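Protein-S-isoprenylcysteine O-methyltransferase (Tribolium castaneum, PDB 5V7P) catalyses the S-adenosyl-L-methionine-dependent methylation of isoprenylated C-terminal cysteine residues on proteins, as a helical membrane enzyme of the endoplasmic reticulum. Local coordinates at residues P4-S12 and Y57-A65; L198-H209 and Q261-G272. All coordinates share one frame; numbering follows the deposited sequence.

Contact 1 of 2, residues P4-S12 and Y57-A65. With MPG ([(Z)-octadec-9-enyl] (2R)-2,3-bis(oxidanyl)propanoate), chain T.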
loop_
_atom_site.group_PDB
_atom_site.type_symbol
_atom_site.label_atom_id
_atom_site.label_comp_id
_atom_site.label_asym_id
_atom_site.label_seq_id
_atom_site.Cartn_x
_atom_site.Cartn_y
_atom_site.Cartn_z
ATOM N N PRO A 4 -12.895 8.646 16.357
ATOM C CA PRO A 4 -12.351 10.018 16.408
ATOM C C PRO A 4 -11.379 10.313 15.280
ATOM O O PRO A 4 -11.543 11.310 14.568
ATOM C CB PRO A 4 -11.681 10.076 17.791
ATOM C CG PRO A 4 -11.494 8.650 18.204
ATOM C CD PRO A 4 -12.636 7.905 17.601
ATOM N N ALA A 5 -10.369 9.463 15.086
ATOM C CA ALA A 5 -9.436 9.671 13.985
ATOM C C ALA A 5 -10.154 9.668 12.643
ATOM O O ALA A 5 -9.741 10.372 11.714
ATOM C CB ALA A 5 -8.353 8.596 14.009
ATOM N N GLY A 6 -11.227 8.883 12.519
ATOM C CA GLY A 6 -11.992 8.880 11.285
ATOM C C GLY A 6 -12.720 10.190 11.050
ATOM O O GLY A 6 -12.794 10.675 9.918
ATOM N N LYS A 7 -13.265 10.784 12.115
ATOM C CA LYS A 7 -13.950 12.063 11.970
ATOM C C LYS A 7 -12.973 13.189 11.662
ATOM O O LYS A 7 -13.313 14.119 10.922
ATOM C CB LYS A 7 -14.750 12.383 13.232
ATOM C CG LYS A 7 -15.909 11.434 13.493
ATOM C CD LYS A 7 -16.906 12.034 14.473
ATOM C CE LYS A 7 -18.003 11.044 14.838
ATOM N NZ LYS A 7 -19.020 11.631 15.755
ATOM N N ILE A 8 -11.760 13.127 12.216
ATOM C CA ILE A 8 -10.748 14.137 11.913
ATOM C C ILE A 8 -10.449 14.146 10.419
ATOM O O ILE A 8 -10.411 15.204 9.781
ATOM C CB ILE A 8 -9.475 13.887 12.742
ATOM C CG1 ILE A 8 -9.778 13.943 14.248
ATOM C CG2 ILE A 8 -8.374 14.882 12.376
ATOM C CD1 ILE A 8 -10.548 15.164 14.692
ATOM N N SER A 9 -10.241 12.964 9.837
ATOM C CA SER A 9 -9.923 12.895 8.416
ATOM C C SER A 9 -11.095 13.370 7.565
ATOM O O SER A 9 -10.895 14.026 6.535
ATOM C CB SER A 9 -9.529 11.469 8.038
ATOM O OG SER A 9 -10.636 10.589 8.137
ATOM N N LEU A 10 -12.323 13.060 7.980
ATOM C CA LEU A 10 -13.487 13.440 7.184
ATOM C C LEU A 10 -13.724 14.944 7.239
ATOM O O LEU A 10 -14.027 15.568 6.215
ATOM C CB LEU A 10 -14.718 12.664 7.664
ATOM C CG LEU A 10 -15.961 12.576 6.769
ATOM C CD1 LEU A 10 -16.777 13.863 6.801
ATOM C CD2 LEU A 10 -15.602 12.205 5.332
ATOM N N GLN A 11 -13.582 15.547 8.420
ATOM C CA GLN A 11 -13.735 16.993 8.530
ATOM C C GLN A 11 -12.679 17.722 7.709
ATOM O O GLN A 11 -12.988 18.683 6.994
ATOM C CB GLN A 11 -13.656 17.417 9.995
ATOM C CG GLN A 11 -14.810 16.925 10.850
ATOM C CD GLN A 11 -14.582 17.168 12.330
ATOM O OE1 GLN A 11 -13.483 16.958 12.845
ATOM N NE2 GLN A 11 -15.621 17.621 13.021
ATOM N N SER A 12 -11.424 17.277 7.795
ATOM C CA SER A 12 -10.343 17.957 7.089
ATOM C C SER A 12 -10.439 17.741 5.584
ATOM O O SER A 12 -10.175 18.662 4.802
ATOM C CB SER A 12 -8.993 17.470 7.615
ATOM O OG SER A 12 -8.934 17.574 9.025
ATOM N N TYR A 57 -5.120 21.189 16.201
ATOM C CA TYR A 57 -4.884 19.771 16.405
ATOM C C TYR A 57 -3.542 19.560 17.083
ATOM O O TYR A 57 -2.602 20.339 16.897
ATOM C CB TYR A 57 -4.916 18.998 15.081
ATOM C CG TYR A 57 -6.295 18.889 14.479
ATOM C CD1 TYR A 57 -7.309 18.228 15.151
ATOM C CD2 TYR A 57 -6.580 19.434 13.233
ATOM C CE1 TYR A 57 -8.566 18.119 14.613
ATOM C CE2 TYR A 57 -7.841 19.327 12.683
ATOM C CZ TYR A 57 -8.831 18.666 13.378
ATOM O OH TYR A 57 -10.092 18.549 12.845
ATOM N N ASN A 58 -3.465 18.499 17.881
ATOM C CA ASN A 58 -2.199 18.079 18.453
ATOM C C ASN A 58 -1.408 17.299 17.404
ATOM O O ASN A 58 -1.826 17.158 16.251
ATOM C CB ASN A 58 -2.433 17.264 19.725
ATOM C CG ASN A 58 -3.120 15.937 19.460
ATOM O OD1 ASN A 58 -3.697 15.721 18.396
ATOM N ND2 ASN A 58 -3.070 15.044 20.441
ATOM N N GLU A 59 -0.244 16.789 17.806
ATOM C CA GLU A 59 0.647 16.135 16.852
ATOM C C GLU A 59 -0.040 14.957 16.169
ATOM O O GLU A 59 -0.024 14.843 14.937
ATOM C CB GLU A 59 1.925 15.683 17.558
ATOM C CG GLU A 59 2.834 16.829 17.977
ATOM C CD GLU A 59 3.455 17.548 16.794
ATOM O OE1 GLU A 59 3.601 16.921 15.723
ATOM O OE2 GLU A 59 3.792 18.743 16.932
ATOM N N PHE A 60 -0.654 14.070 16.954
ATOM C CA PHE A 60 -1.272 12.877 16.379
ATOM C C PHE A 60 -2.383 13.246 15.404
ATOM O O PHE A 60 -2.420 12.748 14.272
ATOM C CB PHE A 60 -1.815 11.979 17.492
ATOM C CG PHE A 60 -2.753 10.911 17.001
ATOM C CD1 PHE A 60 -2.263 9.737 16.452
ATOM C CD2 PHE A 60 -4.126 11.083 17.088
ATOM C CE1 PHE A 60 -3.125 8.754 15.998
ATOM C CE2 PHE A 60 -4.992 10.104 16.635
ATOM C CZ PHE A 60 -4.490 8.938 16.090
ATOM N N ALA A 61 -3.302 14.118 15.826
ATOM C CA ALA A 61 -4.449 14.451 14.988
ATOM C C ALA A 61 -4.032 15.267 13.770
ATOM O O ALA A 61 -4.591 15.094 12.680
ATOM C CB ALA A 61 -5.494 15.210 15.804
ATOM N N PHE A 62 -3.056 16.165 13.933
ATOM C CA PHE A 62 -2.627 16.994 12.812
ATOM C C PHE A 62 -2.025 16.145 11.702
ATOM O O PHE A 62 -2.302 16.368 10.517
ATOM C CB PHE A 62 -1.622 18.046 13.281
ATOM C CG PHE A 62 -1.005 18.828 12.158
ATOM C CD1 PHE A 62 -1.673 19.905 11.598
ATOM C CD2 PHE A 62 0.238 18.483 11.657
ATOM C CE1 PHE A 62 -1.110 20.624 10.565
ATOM C CE2 PHE A 62 0.804 19.199 10.622
ATOM C CZ PHE A 62 0.130 20.271 10.077
ATOM N N ALA A 63 -1.198 15.163 12.067
ATOM C CA ALA A 63 -0.619 14.273 11.067
ATOM C C ALA A 63 -1.704 13.643 10.203
ATOM O O ALA A 63 -1.528 13.471 8.992
ATOM C CB ALA A 63 0.221 13.195 11.755
ATOM N N ILE A 64 -2.839 13.296 10.811
ATOM C CA ILE A 64 -3.960 12.754 10.051
ATOM C C ILE A 64 -4.677 13.863 9.291
ATOM O O ILE A 64 -5.016 13.706 8.113
ATOM C CB ILE A 64 -4.920 12.001 10.991
ATOM C CG1 ILE A 64 -4.244 10.735 11.529
ATOM C CG2 ILE A 64 -6.231 11.647 10.276
ATOM C CD1 ILE A 64 -5.031 10.021 12.614
ATOM N N ALA A 65 -4.915 14.998 9.949
ATOM C CA ALA A 65 -5.717 16.052 9.343
ATOM C C ALA A 65 -5.031 16.647 8.119
ATOM O O ALA A 65 -5.685 16.896 7.099
ATOM C CB ALA A 65 -6.010 17.141 10.375
HETATM C C2 MPG T . -14.047 17.168 16.235
HETATM C C3 MPG T . -13.034 17.968 17.056
HETATM C C4 MPG T . -13.176 19.470 16.818
HETATM C C5 MPG T . -12.864 19.798 15.359
HETATM C C6 MPG T . -11.901 20.978 15.256
HETATM C C7 MPG T . -12.233 21.790 14.004
HETATM C C8 MPG T . -10.963 22.331 13.340
HETATM C C9 MPG T . -11.022 22.170 11.823
HETATM C C10 MPG T . -11.215 20.982 11.287
HETATM C C11 MPG T . -11.271 20.808 9.772
HETATM C C12 MPG T . -12.444 21.591 9.185
HETATM C C13 MPG T . -11.941 22.465 8.037
HETATM O O1 MPG T . -14.797 14.903 16.419
HETATM C C1 MPG T . -13.653 15.695 16.274
HETATM C CXD MPG T . -15.560 13.638 18.471
HETATM O O2 MPG T . -14.916 12.881 19.457
HETATM C C21 MPG T . -16.829 12.916 18.028
HETATM O O3 MPG T . -17.609 13.777 17.243
HETATM O O4 MPG T . -13.759 13.029 17.079
HETATM C CX3 MPG T . -14.628 13.811 17.276
#
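A5, I8, S9 and S12 of transmembrane helix 4-29 pack on F60, A61, I64 and A65 of transmembrane helix 59-84, a helix pair whose local axes cross at -45° and approach to 8.9 Å. Small residues permit the closeness: the CA atoms of S9 and A65 are 5.3 Å apart. I8 carries the middle. Its CG2 branch, anti to the backbone N, lies over one face of the Y57 ring, 4.3 Å from the centroid, and also meets the A65 methyl. The other branch ends in CD1, which touches Y57 CE1 at 3.6 Å and C1 of the bound lipid-like MPG, joining ring and ligand. A5 CB packs on I64 CD1 at 3.9 Å, while S9 CB rests on I64 CG2. S12 gives its hydroxyl back to its own helix: OG donates to I8 O, 31° from the carbonyl plane and from the face opposite to S12 N, so this carbonyl is gripped twice. Turned that way, OG sits 3.2 Å from A65 CB, a tight van der Waals contact between the hydroxyl oxygen and the methyl. On the ligand side, K7 reaches along an extended chain to hydrogen-bond MPG O3 from NZ (3.0 Å), and the alkyl chain of MPG passes Y57 OH and the Q11 amide. N58 caps helix 59-84 by accepting from A61 N. Y104 and F107 of helix 90-113 cover S9, F107 also meets I64, V118 from a loop lies on A5, and one turn farther along helix 59-84 A68 continues the packing against S9 and S12.

Contact 2 of 2, residues L198-H209 and Q261-G272; sequences LVTHGVYAWFRH and QYCDYQQQVGTG. With SAH (S-adenosyl-L-homocysteine), chain C; D10 (decane), chain G; MPG ([(Z)-octadec-9-enyl] (2R)-2,3-bis(oxidanyl)propanoate), chain B.
R208 threads between Y265 and the V269-T271 segment that follows helix 260-268, with its backbone N bonded to G270 O (2.8 Å). CB starts between G270 O and the Y265 ring edge atom CE2. CG packs 3.8 Å from that same CE2, and CD lies over the ring face, 4.1 Å from the centroid; T200 CG2 takes the opposite face. The chain then bends at chi2 and chi3 (-149° and -62°), bringing the guanidinium to the helix end. NE pairs with E251 in a salt bridge. NH1 donates to V269 O at a short 2.5 Å, in the carbonyl plane and close to the guanidinium plane, and NH2 bonds E277 O. Q266 CG covers one guanidinium face over its centre, T271 CG2 the other, 3.2 Å from NH2. An alanine here, lacking the guanidinium, is likely to leave V269 O and E277 O without their donors, E251 without its arginine partner and one Y265 face uncovered. Next door, H209 ND1 accepts from the amino N of S-adenosylhomocysteine (3.0 Å), while its NE2 bonds the E251 oxygen that also receives R208 NE. V199 grips the adenine with N to N1 and O from N6, and a water links R208 O, Y262 OH and N6. A buried positive group held by a carboxylate and peptide carbonyls thus ties the C-terminal helix to the cofactor-binding loop, and E251 probably steadies R208 and H209 together.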
loop_
_atom_site.group_PDB
_atom_site.type_symbol
_atom_site.label_atom_id
_atom_site.label_comp_id
_atom_site.label_asym_id
_atom_site.label_seq_id
_atom_site.Cartn_x
_atom_site.Cartn_y
_atom_site.Cartn_z
ATOM N N LEU A 198 -12.316 -16.984 9.185
ATOM C CA LEU A 198 -12.235 -17.101 7.738
ATOM C C LEU A 198 -13.479 -16.510 7.088
ATOM O O LEU A 198 -14.605 -16.737 7.538
ATOM C CB LEU A 198 -12.068 -18.564 7.329
ATOM C CG LEU A 198 -11.995 -18.851 5.828
ATOM C CD1 LEU A 198 -10.862 -18.078 5.170
ATOM C CD2 LEU A 198 -11.835 -20.345 5.586
ATOM N N VAL A 199 -13.265 -15.748 6.020
ATOM C CA VAL A 199 -14.321 -15.058 5.290
ATOM C C VAL A 199 -14.419 -15.707 3.917
ATOM O O VAL A 199 -13.434 -15.745 3.169
ATOM C CB VAL A 199 -14.039 -13.551 5.167
ATOM C CG1 VAL A 199 -15.169 -12.848 4.416
ATOM C CG2 VAL A 199 -13.837 -12.932 6.546
ATOM N N THR A 200 -15.607 -16.223 3.587
ATOM C CA THR A 200 -15.836 -16.891 2.312
ATOM C C THR A 200 -17.106 -16.408 1.622
ATOM O O THR A 200 -17.489 -16.974 0.591
ATOM C CB THR A 200 -15.912 -18.412 2.505
ATOM O OG1 THR A 200 -16.991 -18.729 3.393
ATOM C CG2 THR A 200 -14.614 -18.948 3.087
ATOM N N HIS A 201 -17.767 -15.387 2.156
ATOM C CA HIS A 201 -19.010 -14.880 1.599
ATOM C C HIS A 201 -18.773 -13.539 0.918
ATOM O O HIS A 201 -17.704 -12.932 1.034
ATOM C CB HIS A 201 -20.077 -14.745 2.691
ATOM C CG HIS A 201 -19.762 -13.704 3.720
ATOM N ND1 HIS A 201 -18.883 -13.924 4.758
ATOM C CD2 HIS A 201 -20.217 -12.437 3.875
ATOM C CE1 HIS A 201 -18.806 -12.837 5.505
ATOM N NE2 HIS A 201 -19.606 -11.920 4.991
ATOM N N GLY A 202 -19.797 -13.078 0.202
ATOM C CA GLY A 202 -19.672 -11.833 -0.534
ATOM C C GLY A 202 -18.640 -11.960 -1.639
ATOM O O GLY A 202 -18.490 -13.012 -2.269
ATOM N N VAL A 203 -17.909 -10.869 -1.881
ATOM C CA VAL A 203 -16.875 -10.885 -2.908
ATOM C C VAL A 203 -15.815 -11.938 -2.616
ATOM O O VAL A 203 -15.089 -12.352 -3.525
ATOM C CB VAL A 203 -16.244 -9.484 -3.058
ATOM C CG1 VAL A 203 -17.271 -8.501 -3.606
ATOM C CG2 VAL A 203 -15.678 -8.989 -1.732
ATOM N N TYR A 204 -15.708 -12.396 -1.366
ATOM C CA TYR A 204 -14.796 -13.491 -1.063
ATOM C C TYR A 204 -15.307 -14.831 -1.575
ATOM O O TYR A 204 -14.554 -15.809 -1.556
ATOM C CB TYR A 204 -14.532 -13.558 0.443
ATOM C CG TYR A 204 -13.584 -12.477 0.898
ATOM C CD1 TYR A 204 -14.056 -11.232 1.294
ATOM C CD2 TYR A 204 -12.213 -12.689 0.900
ATOM C CE1 TYR A 204 -13.186 -10.233 1.694
ATOM C CE2 TYR A 204 -11.339 -11.702 1.299
ATOM C CZ TYR A 204 -11.829 -10.475 1.692
ATOM O OH TYR A 204 -10.957 -9.489 2.088
ATOM N N ALA A 205 -16.556 -14.898 -2.037
ATOM C CA ALA A 205 -17.018 -16.065 -2.775
ATOM C C ALA A 205 -16.603 -16.018 -4.240
ATOM O O ALA A 205 -16.532 -17.070 -4.884
ATOM C CB ALA A 205 -18.539 -16.189 -2.674
ATOM N N TRP A 206 -16.330 -14.826 -4.775
ATOM C CA TRP A 206 -15.861 -14.703 -6.153
ATOM C C TRP A 206 -14.358 -14.939 -6.243
ATOM O O TRP A 206 -13.892 -15.717 -7.084
ATOM C CB TRP A 206 -16.199 -13.317 -6.709
ATOM C CG TRP A 206 -17.637 -12.915 -6.585
ATOM C CD1 TRP A 206 -18.699 -13.721 -6.292
ATOM C CD2 TRP A 206 -18.167 -11.594 -6.746
ATOM N NE1 TRP A 206 -19.858 -12.982 -6.261
ATOM C CE2 TRP A 206 -19.559 -11.674 -6.537
ATOM C CE3 TRP A 206 -17.600 -10.352 -7.045
ATOM C CZ2 TRP A 206 -20.391 -10.559 -6.621
ATOM C CZ3 TRP A 206 -18.427 -9.246 -7.128
ATOM C CH2 TRP A 206 -19.807 -9.357 -6.916
ATOM N N PHE A 207 -13.590 -14.264 -5.391
ATOM C CA PHE A 207 -12.138 -14.345 -5.394
ATOM C C PHE A 207 -11.640 -14.546 -3.972
ATOM O O PHE A 207 -12.280 -14.121 -3.006
ATOM C CB PHE A 207 -11.500 -13.072 -5.975
ATOM C CG PHE A 207 -12.238 -12.499 -7.149
ATOM C CD1 PHE A 207 -12.120 -13.068 -8.406
ATOM C CD2 PHE A 207 -13.037 -11.378 -7.000
ATOM C CE1 PHE A 207 -12.792 -12.536 -9.489
ATOM C CE2 PHE A 207 -13.713 -10.842 -8.080
ATOM C CZ PHE A 207 -13.589 -11.422 -9.325
ATOM N N ARG A 208 -10.483 -15.198 -3.849
ATOM C CA ARG A 208 -9.856 -15.357 -2.545
ATOM C C ARG A 208 -9.193 -14.075 -2.060
ATOM O O ARG A 208 -9.007 -13.909 -0.850
ATOM C CB ARG A 208 -8.822 -16.484 -2.587
ATOM C CG ARG A 208 -9.395 -17.824 -3.014
ATOM C CD ARG A 208 -8.650 -18.982 -2.371
ATOM N NE ARG A 208 -7.242 -19.032 -2.761
ATOM C CZ ARG A 208 -6.766 -19.686 -3.817
ATOM N NH1 ARG A 208 -7.577 -20.359 -4.620
ATOM N NH2 ARG A 208 -5.465 -19.667 -4.075
ATOM N N HIS A 209 -8.844 -13.167 -2.967
ATOM C CA HIS A 209 -8.163 -11.921 -2.620
ATOM C C HIS A 209 -8.805 -10.760 -3.370
ATOM O O HIS A 209 -8.159 -10.088 -4.181
ATOM C CB HIS A 209 -6.672 -12.028 -2.931
ATOM C CG HIS A 209 -6.035 -13.265 -2.377
ATOM N ND1 HIS A 209 -5.707 -13.401 -1.045
ATOM C CD2 HIS A 209 -5.679 -14.427 -2.972
ATOM C CE1 HIS A 209 -5.172 -14.591 -0.846
ATOM N NE2 HIS A 209 -5.144 -15.234 -1.998
ATOM N N GLN A 261 -10.092 -25.806 6.257
ATOM C CA GLN A 261 -11.110 -24.851 5.830
ATOM C C GLN A 261 -10.589 -23.958 4.713
ATOM O O GLN A 261 -11.316 -23.659 3.758
ATOM C CB GLN A 261 -11.585 -24.009 7.014
ATOM C CG GLN A 261 -12.728 -24.635 7.803
ATOM C CD GLN A 261 -12.288 -25.820 8.643
ATOM O OE1 GLN A 261 -12.552 -26.974 8.301
ATOM N NE2 GLN A 261 -11.619 -25.539 9.754
ATOM N N TYR A 262 -9.330 -23.522 4.806
ATOM C CA TYR A 262 -8.756 -22.741 3.717
ATOM C C TYR A 262 -8.351 -23.624 2.547
ATOM O O TYR A 262 -8.434 -23.189 1.393
ATOM C CB TYR A 262 -7.547 -21.937 4.196
ATOM C CG TYR A 262 -7.231 -20.789 3.267
ATOM C CD1 TYR A 262 -7.961 -19.610 3.324
ATOM C CD2 TYR A 262 -6.226 -20.890 2.314
ATOM C CE1 TYR A 262 -7.694 -18.563 2.474
ATOM C CE2 TYR A 262 -5.951 -19.841 1.457
ATOM C CZ TYR A 262 -6.691 -18.680 1.542
ATOM O OH TYR A 262 -6.433 -17.625 0.696
ATOM N N CYS A 263 -7.913 -24.855 2.818
ATOM C CA CYS A 263 -7.619 -25.784 1.732
ATOM C C CYS A 263 -8.857 -26.018 0.875
ATOM O O CYS A 263 -8.789 -25.983 -0.357
ATOM C CB CYS A 263 -7.087 -27.101 2.298
ATOM S SG CYS A 263 -6.363 -28.200 1.058
ATOM N N ASP A 264 -10.009 -26.246 1.515
ATOM C CA ASP A 264 -11.257 -26.383 0.769
ATOM C C ASP A 264 -11.598 -25.094 0.034
ATOM O O ASP A 264 -12.150 -25.126 -1.072
ATOM C CB ASP A 264 -12.398 -26.764 1.714
ATOM C CG ASP A 264 -12.155 -28.078 2.428
ATOM O OD1 ASP A 264 -11.408 -28.925 1.892
ATOM O OD2 ASP A 264 -12.716 -28.265 3.528
ATOM N N TYR A 265 -11.283 -23.949 0.643
ATOM C CA TYR A 265 -11.563 -22.657 0.027
ATOM C C TYR A 265 -10.713 -22.436 -1.218
ATOM O O TYR A 265 -11.168 -21.795 -2.173
ATOM C CB TYR A 265 -11.326 -21.556 1.061
ATOM C CG TYR A 265 -11.618 -20.145 0.604
ATOM C CD1 TYR A 265 -12.822 -19.818 -0.003
ATOM C CD2 TYR A 265 -10.697 -19.129 0.819
ATOM C CE1 TYR A 265 -13.089 -18.521 -0.404
ATOM C CE2 TYR A 265 -10.954 -17.835 0.424
ATOM C CZ TYR A 265 -12.148 -17.535 -0.185
ATOM O OH TYR A 265 -12.394 -16.240 -0.573
ATOM N N GLN A 266 -9.486 -22.965 -1.231
ATOM C CA GLN A 266 -8.630 -22.846 -2.406
ATOM C C GLN A 266 -9.153 -23.672 -3.573
ATOM O O GLN A 266 -8.979 -23.279 -4.732
ATOM C CB GLN A 266 -7.204 -23.276 -2.059
ATOM C CG GLN A 266 -6.475 -22.315 -1.139
ATOM C CD GLN A 266 -5.137 -22.853 -0.677
ATOM O OE1 GLN A 266 -5.030 -24.001 -0.247
ATOM N NE2 GLN A 266 -4.104 -22.024 -0.770
ATOM N N GLN A 267 -9.785 -24.813 -3.295
ATOM C CA GLN A 267 -10.311 -25.652 -4.367
ATOM C C GLN A 267 -11.591 -25.080 -4.964
ATOM O O GLN A 267 -11.898 -25.352 -6.130
ATOM C CB GLN A 267 -10.575 -27.068 -3.853
ATOM C CG GLN A 267 -9.426 -27.675 -3.062
ATOM C CD GLN A 267 -8.141 -27.760 -3.857
ATOM O OE1 GLN A 267 -8.163 -27.900 -5.080
ATOM N NE2 GLN A 267 -7.011 -27.667 -3.167
ATOM N N GLN A 268 -12.339 -24.292 -4.193
ATOM C CA GLN A 268 -13.622 -23.769 -4.648
ATOM C C GLN A 268 -13.513 -22.397 -5.301
ATOM O O GLN A 268 -14.325 -22.073 -6.175
ATOM C CB GLN A 268 -14.597 -23.683 -3.471
ATOM C CG GLN A 268 -14.937 -25.026 -2.845
ATOM C CD GLN A 268 -15.730 -24.885 -1.561
ATOM O OE1 GLN A 268 -15.275 -25.284 -0.489
ATOM N NE2 GLN A 268 -16.927 -24.316 -1.663
ATOM N N VAL A 269 -12.539 -21.583 -4.898
ATOM C CA VAL A 269 -12.430 -20.203 -5.351
ATOM C C VAL A 269 -10.990 -19.924 -5.755
ATOM O O VAL A 269 -10.049 -20.339 -5.069
ATOM C CB VAL A 269 -12.887 -19.215 -4.255
ATOM C CG1 VAL A 269 -12.878 -17.784 -4.778
ATOM C CG2 VAL A 269 -14.274 -19.589 -3.743
ATOM N N GLY A 270 -10.822 -19.217 -6.876
ATOM C CA GLY A 270 -9.506 -18.798 -7.311
ATOM C C GLY A 270 -9.082 -17.482 -6.681
ATOM O O GLY A 270 -9.863 -16.798 -6.023
ATOM N N THR A 271 -7.811 -17.132 -6.898
ATOM C CA THR A 271 -7.268 -15.914 -6.306
ATOM C C THR A 271 -7.946 -14.672 -6.875
ATOM O O THR A 271 -8.215 -13.714 -6.142
ATOM C CB THR A 271 -5.757 -15.841 -6.529
ATOM O OG1 THR A 271 -5.474 -15.807 -7.934
ATOM C CG2 THR A 271 -5.056 -17.036 -5.893
ATOM N N GLY A 272 -8.218 -14.666 -8.176
ATOM C CA GLY A 272 -8.829 -13.534 -8.842
ATOM C C GLY A 272 -7.897 -12.772 -9.756
ATOM O O GLY A 272 -8.375 -11.967 -10.566
HETATM N N SAH C . -5.983 -10.968 0.636
HETATM C CA SAH C . -7.293 -10.474 1.036
HETATM C CB SAH C . -7.185 -9.653 2.316
HETATM C CG SAH C . -6.112 -8.569 2.287
HETATM S SD SAH C . -5.886 -7.826 3.926
HETATM C C SAH C . -7.922 -9.634 -0.074
HETATM O O SAH C . -7.248 -9.222 -1.019
HETATM O OXT SAH C . -9.119 -9.345 -0.055
HETATM C "C5'" SAH C . -4.629 -9.021 4.464
HETATM C "C4'" SAH C . -5.039 -9.822 5.694
HETATM O "O4'" SAH C . -6.280 -10.459 5.468
HETATM C "C3'" SAH C . -4.015 -10.908 5.988
HETATM O "O3'" SAH C . -3.481 -10.750 7.282
HETATM C "C2'" SAH C . -4.759 -12.222 5.863
HETATM O "O2'" SAH C . -4.452 -13.087 6.933
HETATM C "C1'" SAH C . -6.232 -11.820 5.851
HETATM N N9 SAH C . -7.058 -12.627 4.930
HETATM C C8 SAH C . -6.797 -12.937 3.621
HETATM N N7 SAH C . -7.815 -13.681 3.136
HETATM C C5 SAH C . -8.726 -13.848 4.117
HETATM C C6 SAH C . -9.939 -14.519 4.160
HETATM N N6 SAH C . -10.401 -15.159 3.090
HETATM N N1 SAH C . -10.663 -14.515 5.331
HETATM C C2 SAH C . -10.189 -13.854 6.444
HETATM N N3 SAH C . -8.983 -13.192 6.392
HETATM C C4 SAH C . -8.265 -13.190 5.247
HETATM C C1 D10 G . -6.121 -19.303 -8.853
HETATM C C2 D10 G . -6.364 -18.735 -10.246
HETATM C C3 D10 G . -7.286 -17.523 -10.136
HETATM C C4 D10 G . -7.237 -16.719 -11.433
HETATM C C5 D10 G . -8.574 -16.009 -11.623
HETATM C C6 D10 G . -8.458 -14.982 -12.745
HETATM C C7 D10 G . -9.836 -14.759 -13.367
HETATM C C8 D10 G . -9.950 -13.318 -13.862
HETATM C C9 D10 G . -10.558 -12.453 -12.762
HETATM C C10 D10 G . -10.013 -11.031 -12.872
HETATM C C2 MPG B . -20.437 -5.314 2.648
HETATM C C3 MPG B . -21.506 -4.909 1.631
HETATM C C4 MPG B . -20.964 -3.829 0.698
HETATM C C5 MPG B . -21.765 -3.850 -0.602
HETATM C C6 MPG B . -21.645 -2.502 -1.311
HETATM C C7 MPG B . -22.174 -2.633 -2.738
HETATM C C8 MPG B . -21.587 -1.528 -3.614
HETATM C C9 MPG B . -22.640 -1.084 -4.628
HETATM C C10 MPG B . -22.600 0.104 -5.198
HETATM C C11 MPG B . -21.495 1.113 -4.878
HETATM C C12 MPG B . -21.419 2.169 -5.981
HETATM C C13 MPG B . -21.186 3.546 -5.362
HETATM C C14 MPG B . -20.779 4.529 -6.458
HETATM O O1 MPG B . -20.465 -6.359 4.795
HETATM C C1 MPG B . -20.997 -5.285 4.069
HETATM C CXD MPG B . -20.754 -7.394 7.090
HETATM O O2 MPG B . -19.939 -7.320 8.226
HETATM C C21 MPG B . -20.456 -8.680 6.325
HETATM O O3 MPG B . -20.283 -9.738 7.228
HETATM O O4 MPG B . -20.253 -5.134 6.666
HETATM C CX3 MPG B . -20.470 -6.196 6.186
HETATM O O HOH W 1 -13.006 -18.213 -8.170
HETATM O O HOH W 2 -8.177 -15.433 1.176
#

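How the contacts relate
The two contacts follow one another along the chain, and their centres lie 36 Å apart, with nearest atoms about 21 Å apart and no touch. Contact 1 joins two membrane-spanning helices far from the cofactor and substrate sites; its bound group is a lipid-like molecule, and an undecane lies about 9 Å from the side chain of S9. Contact 2 belongs to the cofactor site on what is probably the cytoplasmic side: the H209 side chain is about 4 Å from that of E250, which binds S-adenosyl-L-methionine, and about 8 Å from that of R246, the inferred substrate-binding residue. Apolar fit dominates 4-12 with 57-65, whereas charge and peptide carbonyls fasten 198-209 to 261-272.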